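Local coordinates for RickCE (Rickettsia bellii, PDB 5HAM), which is a bacterial effector of the CE clan of cysteine proteases and probably acts as a deubiquitinase on host ubiquitin conjugates, at residues E11-H16 with F255-Q260. Sequence-based numbering, arbitrary orientation.
Sequences ENEITH and FKQDAQ
Gln257 carries most of the contact between helix 11-20 and helix 255-262, whose short segments have axes that come within 10.6 Å of each other and cross at -117°. Its CB points at the first helix and lies 3.7 Å from Glu13 OE2, along the bent Glu13 chain. CG stands anti to the carbonyl carbon, and beyond it the chain is extended, so the amide reaches across to Asn12 and His16. Gln257 CD lies 3.2 Å from His16 ND1. At the tip, Gln257 OE1 accepts a very short hydrogen bond from His16 ND1 (2.5 Å). The ring and amide planes are 12° apart but offset, so OE1 lies tilted out of the ring plane, ND1 sits above the carbonyl plane, and the N-H...O angle is 136°. Asn12 O sits over one face of the ring. One helical turn on, Gln260 crosses Glu13 at about a right angle, Gln260 CG 3.2 Å from Glu13 OE2. The other carboxylate oxygen, Glu13 OE1, is hydrogen-bonded to Thr10 OG1 just before the helix. This is polar helix-helix packing at the surface. Helix 11-20 also packs on Trp147 of the mixed sheet, and helix 255-262 on helix 238-251. The contact thus joins the N-terminal and C-terminal helices of what is probably a CE-clan protease fold.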
loop_
_atom_site.group_PDB
_atom_site.type_symbol
_atom_site.label_atom_id
_atom_site.label_comp_id
_atom_site.label_asym_id
_atom_site.label_seq_id
_atom_site.Cartn_x
_atom_site.Cartn_y
_atom_site.Cartn_z
ATOM N N GLU A 11 8.472 1.090 -3.087
ATOM C CA GLU A 11 8.721 1.583 -1.737
ATOM C C GLU A 11 10.130 2.158 -1.598
ATOM O O GLU A 11 10.374 3.071 -0.815
ATOM C CB GLU A 11 8.518 0.451 -0.729
ATOM C CG GLU A 11 8.631 0.872 0.719
ATOM C CD GLU A 11 8.453 -0.295 1.675
ATOM O OE1 GLU A 11 8.040 -1.389 1.215
ATOM O OE2 GLU A 11 8.726 -0.116 2.886
ATOM N N ASN A 12 11.050 1.608 -2.377
ATOM C CA ASN A 12 12.439 1.976 -2.299
ATOM C C ASN A 12 12.645 3.437 -2.671
ATOM O O ASN A 12 13.320 4.171 -1.958
ATOM C CB ASN A 12 13.267 1.059 -3.195
ATOM C CG ASN A 12 14.731 1.178 -2.930
ATOM O OD1 ASN A 12 15.522 1.417 -3.843
ATOM N ND2 ASN A 12 15.113 1.037 -1.664
ATOM N N GLU A 13 12.034 3.862 -3.770
ATOM C CA GLU A 13 12.129 5.252 -4.194
ATOM C C GLU A 13 11.400 6.169 -3.244
ATOM O O GLU A 13 11.897 7.237 -2.899
ATOM C CB GLU A 13 11.540 5.447 -5.584
ATOM C CG GLU A 13 12.442 5.004 -6.692
ATOM C CD GLU A 13 12.186 3.584 -7.115
ATOM O OE1 GLU A 13 11.271 2.937 -6.553
ATOM O OE2 GLU A 13 12.906 3.122 -8.022
ATOM N N ILE A 14 10.201 5.765 -2.854
ATOM C CA ILE A 14 9.384 6.598 -1.988
ATOM C C ILE A 14 10.160 6.906 -0.701
ATOM O O ILE A 14 10.272 8.054 -0.289
ATOM C CB ILE A 14 8.044 5.913 -1.705
ATOM C CG1 ILE A 14 7.194 5.930 -2.975
ATOM C CG2 ILE A 14 7.305 6.598 -0.572
ATOM C CD1 ILE A 14 5.934 5.111 -2.867
ATOM N N THR A 15 10.737 5.863 -0.120
ATOM C CA THR A 15 11.531 5.962 1.099
ATOM C C THR A 15 12.749 6.868 0.921
ATOM O O THR A 15 13.004 7.720 1.758
ATOM C CB THR A 15 11.936 4.545 1.584
ATOM O OG1 THR A 15 10.760 3.871 2.052
ATOM C CG2 THR A 15 12.898 4.613 2.713
ATOM N N HIS A 16 13.478 6.705 -0.178
ATOM C CA HIS A 16 14.654 7.542 -0.452
ATOM C C HIS A 16 14.292 9.000 -0.697
ATOM O O HIS A 16 14.937 9.912 -0.180
ATOM C CB HIS A 16 15.419 7.036 -1.677
ATOM C CG HIS A 16 15.991 5.667 -1.510
ATOM N ND1 HIS A 16 16.470 4.920 -2.566
ATOM C CD2 HIS A 16 16.152 4.900 -0.403
ATOM C CE1 HIS A 16 16.902 3.759 -2.119
ATOM N NE2 HIS A 16 16.718 3.717 -0.816
ATOM N N PHE A 255 21.419 6.760 -8.874
ATOM C CA PHE A 255 21.139 6.806 -10.309
ATOM C C PHE A 255 20.092 5.799 -10.804
ATOM O O PHE A 255 19.230 6.150 -11.612
ATOM C CB PHE A 255 22.446 6.639 -11.104
ATOM N N LYS A 256 20.172 4.558 -10.327
ATOM C CA LYS A 256 19.330 3.467 -10.838
ATOM C C LYS A 256 17.837 3.708 -10.609
ATOM O O LYS A 256 16.991 3.200 -11.344
ATOM C CB LYS A 256 19.752 2.123 -10.230
ATOM N N GLN A 257 17.527 4.503 -9.592
ATOM C CA GLN A 257 16.147 4.781 -9.220
ATOM C C GLN A 257 15.595 5.980 -9.991
ATOM O O GLN A 257 14.385 6.103 -10.190
ATOM C CB GLN A 257 16.072 4.991 -7.715
ATOM C CG GLN A 257 17.027 4.066 -6.990
ATOM C CD GLN A 257 16.622 3.810 -5.570
ATOM O OE1 GLN A 257 15.947 4.631 -4.953
ATOM N NE2 GLN A 257 17.023 2.659 -5.037
ATOM N N ASP A 258 16.495 6.852 -10.431
ATOM C CA ASP A 258 16.149 7.872 -11.411
ATOM C C ASP A 258 15.755 7.219 -12.749
ATOM O O ASP A 258 14.728 7.560 -13.335
ATOM C CB ASP A 258 17.313 8.849 -11.606
ATOM N N ALA A 259 16.570 6.274 -13.215
ATOM C CA ALA A 259 16.293 5.558 -14.462
ATOM C C ALA A 259 14.975 4.780 -14.400
ATOM O O ALA A 259 14.241 4.719 -15.390
ATOM C CB ALA A 259 17.458 4.623 -14.832
ATOM N N GLN A 260 14.689 4.186 -13.239
ATOM C CA GLN A 260 13.416 3.505 -13.008
ATOM C C GLN A 260 12.254 4.471 -13.216
ATOM O O GLN A 260 11.403 4.230 -14.069
ATOM C CB GLN A 260 13.351 2.885 -11.604
ATOM C CG GLN A 260 11.925 2.757 -11.024
ATOM C CD GLN A 260 11.413 1.323 -10.929
ATOM O OE1 GLN A 260 11.995 0.389 -11.488
ATOM N NE2 GLN A 260 10.319 1.148 -10.213
#